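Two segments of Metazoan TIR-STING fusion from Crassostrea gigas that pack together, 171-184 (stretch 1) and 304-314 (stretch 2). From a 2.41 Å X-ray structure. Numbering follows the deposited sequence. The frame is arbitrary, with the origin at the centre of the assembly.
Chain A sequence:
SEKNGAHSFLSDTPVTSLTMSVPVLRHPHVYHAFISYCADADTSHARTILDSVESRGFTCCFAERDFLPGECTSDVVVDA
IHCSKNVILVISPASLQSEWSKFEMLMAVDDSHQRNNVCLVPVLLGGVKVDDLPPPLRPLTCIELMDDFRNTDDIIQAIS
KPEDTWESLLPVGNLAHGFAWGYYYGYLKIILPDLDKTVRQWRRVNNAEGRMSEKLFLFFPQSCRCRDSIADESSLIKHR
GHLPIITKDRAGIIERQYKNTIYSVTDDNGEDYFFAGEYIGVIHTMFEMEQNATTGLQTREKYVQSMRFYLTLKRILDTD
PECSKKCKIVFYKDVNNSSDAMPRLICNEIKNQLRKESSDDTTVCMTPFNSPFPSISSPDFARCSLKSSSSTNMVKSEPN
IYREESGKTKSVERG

Stretch 1 171-184: PVGNLAHGFAWGYY
Stretch 2 (304-314) VQSMRFYLTLK

Phe-309 (chi1 162°, t; chi2 72°) forms the apolar centre, its side chain a knob seated among Ala-176, Phe-179, Ala-180 and Tyr-183. Its CD1 lies 3.5 Å from Phe-179 CB and 4.1 Å from Ala-180 CB, while Ala-180 N and Ala-176 O meet the ring at its edge. Phe-179 (chi1 -77°, m) starts toward the opposing helix, but its ring leads away. Both helices, 304-314 throughout and the one through 176-184, run in roughly the same direction, crossing at -41° with axes 8.4 Å apart at closest approach. Such proximity rests on two alanines pointing toward stretch 2: the CA atoms of Ala-176 and Phe-309 are 3.9 Å apart, those of Ala-180 and Leu-313 5.0 Å. Ala-176 CB therefore touches backbone, 3.5 Å from Phe-309 N. One turn on, Ala-180 CB lies 4.3 Å from Leu-313 CB, and Tyr-183 (chi1 -174°, t; chi2 49°) places CD2 3.8 Å from CD2 of Leu-313 (t, p), which approaches the tyrosine ring at its edge. Thr-312 (chi1 -54°, m) donates from OG1 to Arg-308 O at 2.8 Å within its own helix; its CG2 sits over one face of the His-177 ring (chi1 -74°, m; chi2 -102°), 4.1 Å from the ring centroid.

The polar edge lies at the loop before helix 176-184, where Gln-305 (m, m; chi3 15°) grips extended backbone with its amide: NE2 donates to Gly-173 O and OE1 accepts from Leu-175 N, both at 2.9 Å. Asn-174 (phi/psi -69°/130°; chi1 -166°, t) lies between these anchors. Its OD1 accepts a weak capping bond from Ala-176 N at 3.4 Å and stands 3.5 Å from CD of the extended Arg-308 side chain.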

# COMPACT_ATOMS: atom_id res chain seq x y z
N PRO A 171 5.29 -12.96 1.46
CA PRO A 171 5.30 -12.07 2.62
C PRO A 171 4.65 -10.73 2.29
O PRO A 171 5.00 -10.10 1.29
CB PRO A 171 6.80 -11.90 2.91
CG PRO A 171 7.54 -12.63 1.79
CD PRO A 171 6.55 -12.89 0.71
N VAL A 172 3.71 -10.29 3.13
CA VAL A 172 2.90 -9.12 2.87
C VAL A 172 3.33 -7.99 3.80
O VAL A 172 3.37 -8.16 5.03
CB VAL A 172 1.40 -9.43 3.05
CG1 VAL A 172 0.56 -8.20 2.75
CG2 VAL A 172 1.00 -10.59 2.17
N GLY A 173 3.65 -6.83 3.22
CA GLY A 173 3.88 -5.62 3.98
C GLY A 173 2.58 -4.90 4.28
O GLY A 173 1.48 -5.42 4.05
N ASN A 174 2.71 -3.69 4.81
CA ASN A 174 1.52 -2.91 5.13
C ASN A 174 0.81 -2.48 3.85
O ASN A 174 1.44 -1.94 2.93
CB ASN A 174 1.89 -1.69 5.98
CG ASN A 174 0.66 -1.04 6.63
OD1 ASN A 174 -0.41 -1.64 6.70
ND2 ASN A 174 0.83 0.19 7.10
N LEU A 175 -0.49 -2.73 3.79
CA LEU A 175 -1.32 -2.40 2.64
C LEU A 175 -2.05 -1.07 2.78
O LEU A 175 -2.58 -0.56 1.78
CB LEU A 175 -2.36 -3.52 2.40
CG LEU A 175 -1.85 -4.94 2.16
CD1 LEU A 175 -2.97 -5.96 2.32
CD2 LEU A 175 -1.24 -5.04 0.77
N ALA A 176 -2.07 -0.49 3.98
CA ALA A 176 -2.94 0.65 4.27
C ALA A 176 -2.70 1.81 3.30
O ALA A 176 -3.64 2.31 2.67
CB ALA A 176 -2.73 1.12 5.71
N HIS A 177 -1.45 2.24 3.16
CA HIS A 177 -1.18 3.48 2.44
C HIS A 177 -1.42 3.34 0.95
O HIS A 177 -1.98 4.24 0.32
CB HIS A 177 0.25 3.95 2.73
CG HIS A 177 0.42 4.52 4.10
ND1 HIS A 177 0.48 5.88 4.34
CD2 HIS A 177 0.52 3.92 5.31
CE1 HIS A 177 0.62 6.08 5.64
NE2 HIS A 177 0.64 4.91 6.25
N GLY A 178 -1.02 2.21 0.36
CA GLY A 178 -1.30 1.99 -1.05
C GLY A 178 -2.79 1.93 -1.33
O GLY A 178 -3.28 2.57 -2.27
N PHE A 179 -3.53 1.17 -0.52
CA PHE A 179 -4.98 1.10 -0.67
C PHE A 179 -5.61 2.48 -0.50
O PHE A 179 -6.40 2.92 -1.35
CB PHE A 179 -5.58 0.11 0.34
CG PHE A 179 -5.39 -1.34 -0.03
CD1 PHE A 179 -4.83 -1.71 -1.24
CD2 PHE A 179 -5.81 -2.34 0.84
CE1 PHE A 179 -4.67 -3.05 -1.57
CE2 PHE A 179 -5.65 -3.68 0.51
CZ PHE A 179 -5.08 -4.03 -0.69
N ALA A 180 -5.28 3.17 0.59
CA ALA A 180 -5.96 4.42 0.93
C ALA A 180 -5.67 5.52 -0.08
O ALA A 180 -6.59 6.17 -0.58
CB ALA A 180 -5.57 4.86 2.34
N TRP A 181 -4.39 5.76 -0.38
CA TRP A 181 -4.06 6.82 -1.34
C TRP A 181 -4.57 6.48 -2.73
O TRP A 181 -5.04 7.37 -3.46
CB TRP A 181 -2.55 7.05 -1.37
CG TRP A 181 -2.04 7.81 -0.17
CD1 TRP A 181 -1.31 7.31 0.87
CD2 TRP A 181 -2.22 9.21 0.10
NE1 TRP A 181 -1.03 8.30 1.77
CE2 TRP A 181 -1.57 9.48 1.32
CE3 TRP A 181 -2.86 10.25 -0.58
CZ2 TRP A 181 -1.55 10.75 1.89
CZ3 TRP A 181 -2.83 11.52 -0.01
CH2 TRP A 181 -2.18 11.76 1.21
N GLY A 182 -4.52 5.20 -3.12
CA GLY A 182 -5.06 4.81 -4.41
C GLY A 182 -6.57 4.95 -4.49
O GLY A 182 -7.11 5.32 -5.54
N TYR A 183 -7.27 4.67 -3.39
CA TYR A 183 -8.72 4.83 -3.36
C TYR A 183 -9.10 6.31 -3.32
O TYR A 183 -10.09 6.72 -3.93
CB TYR A 183 -9.29 4.07 -2.17
CG TYR A 183 -10.81 4.02 -2.05
CD1 TYR A 183 -11.61 3.67 -3.13
CD2 TYR A 183 -11.43 4.26 -0.83
CE1 TYR A 183 -12.99 3.61 -3.01
CE2 TYR A 183 -12.80 4.19 -0.70
CZ TYR A 183 -13.58 3.87 -1.78
OH TYR A 183 -14.94 3.81 -1.62
N TYR A 184 -8.30 7.12 -2.62
CA TYR A 184 -8.48 8.56 -2.57
C TYR A 184 -8.31 9.19 -3.95
O TYR A 184 -9.30 9.62 -4.55
CB TYR A 184 -7.49 9.17 -1.57
CG TYR A 184 -7.54 10.67 -1.44
CD1 TYR A 184 -8.64 11.30 -0.87
CD2 TYR A 184 -6.48 11.46 -1.85
CE1 TYR A 184 -8.69 12.67 -0.74
CE2 TYR A 184 -6.51 12.84 -1.72
CZ TYR A 184 -7.62 13.44 -1.17
OH TYR A 184 -7.66 14.80 -1.04
N VAL A 304 -6.08 -6.55 11.11
CA VAL A 304 -5.12 -5.49 11.41
C VAL A 304 -4.90 -4.61 10.19
O VAL A 304 -4.95 -3.37 10.28
CB VAL A 304 -3.80 -6.09 11.92
CG1 VAL A 304 -2.71 -5.03 11.93
CG2 VAL A 304 -3.99 -6.68 13.32
N GLN A 305 -4.64 -5.23 9.03
CA GLN A 305 -4.45 -4.48 7.80
C GLN A 305 -5.67 -3.62 7.48
O GLN A 305 -5.53 -2.45 7.08
CB GLN A 305 -4.17 -5.43 6.63
CG GLN A 305 -2.86 -6.20 6.73
CD GLN A 305 -1.68 -5.47 6.12
OE1 GLN A 305 -1.75 -4.27 5.86
NE2 GLN A 305 -0.59 -6.19 5.89
N SER A 306 -6.87 -4.16 7.67
CA SER A 306 -8.08 -3.43 7.29
C SER A 306 -8.38 -2.28 8.25
O SER A 306 -9.02 -1.30 7.84
CB SER A 306 -9.27 -4.38 7.20
OG SER A 306 -9.50 -5.04 8.44
N MET A 307 -7.95 -2.37 9.51
CA MET A 307 -8.11 -1.24 10.43
C MET A 307 -7.05 -0.16 10.19
O MET A 307 -7.33 1.03 10.40
CB MET A 307 -8.07 -1.70 11.89
CG MET A 307 -9.25 -2.57 12.30
SD MET A 307 -10.81 -2.04 11.55
CE MET A 307 -11.17 -0.59 12.50
N ARG A 308 -5.84 -0.55 9.79
CA ARG A 308 -4.85 0.43 9.36
C ARG A 308 -5.33 1.15 8.11
O ARG A 308 -5.22 2.38 8.02
CB ARG A 308 -3.51 -0.26 9.10
CG ARG A 308 -2.75 -0.63 10.35
CD ARG A 308 -1.59 -1.54 10.00
NE ARG A 308 -0.73 -1.79 11.15
CZ ARG A 308 0.27 -2.66 11.15
NH1 ARG A 308 0.54 -3.37 10.06
NH2 ARG A 308 1.01 -2.83 12.24
N PHE A 309 -5.86 0.41 7.14
CA PHE A 309 -6.46 1.03 5.96
C PHE A 309 -7.58 1.98 6.36
O PHE A 309 -7.64 3.12 5.89
CB PHE A 309 -6.98 -0.04 5.00
CG PHE A 309 -7.97 0.49 3.99
CD1 PHE A 309 -7.55 1.30 2.94
CD2 PHE A 309 -9.31 0.17 4.09
CE1 PHE A 309 -8.46 1.78 2.01
CE2 PHE A 309 -10.23 0.65 3.16
CZ PHE A 309 -9.80 1.46 2.12
N TYR A 310 -8.47 1.51 7.24
CA TYR A 310 -9.59 2.32 7.71
C TYR A 310 -9.10 3.61 8.36
O TYR A 310 -9.63 4.69 8.09
CB TYR A 310 -10.43 1.49 8.68
CG TYR A 310 -11.62 2.18 9.30
CD1 TYR A 310 -12.67 2.63 8.51
CD2 TYR A 310 -11.71 2.34 10.67
CE1 TYR A 310 -13.76 3.25 9.08
CE2 TYR A 310 -12.80 2.96 11.25
CZ TYR A 310 -13.82 3.41 10.45
OH TYR A 310 -14.91 4.03 11.02
N LEU A 311 -8.06 3.51 9.19
CA LEU A 311 -7.52 4.68 9.86
C LEU A 311 -6.82 5.62 8.87
O LEU A 311 -6.97 6.85 8.97
CB LEU A 311 -6.55 4.23 10.95
CG LEU A 311 -5.76 5.28 11.72
CD1 LEU A 311 -6.69 6.32 12.33
CD2 LEU A 311 -4.94 4.59 12.81
N THR A 312 -6.06 5.07 7.92
CA THR A 312 -5.33 5.92 6.99
C THR A 312 -6.28 6.65 6.05
O THR A 312 -6.07 7.84 5.75
CB THR A 312 -4.33 5.08 6.19
OG1 THR A 312 -3.48 4.36 7.08
CG2 THR A 312 -3.48 5.99 5.31
N LEU A 313 -7.32 5.97 5.58
CA LEU A 313 -8.31 6.63 4.73
C LEU A 313 -8.99 7.78 5.47
O LEU A 313 -9.24 8.84 4.88
CB LEU A 313 -9.34 5.61 4.24
CG LEU A 313 -10.38 6.09 3.22
CD1 LEU A 313 -9.71 6.62 1.94
CD2 LEU A 313 -11.36 4.97 2.88
N LYS A 314 -9.27 7.60 6.76
CA LYS A 314 -9.95 8.65 7.51
C LYS A 314 -9.03 9.84 7.78
O LYS A 314 -9.50 10.97 7.86
CB LYS A 314 -10.51 8.09 8.81
CG LYS A 314 -11.65 7.11 8.58
CD LYS A 314 -11.99 6.33 9.84
CE LYS A 314 -12.98 7.09 10.71
NZ LYS A 314 -12.31 7.79 11.83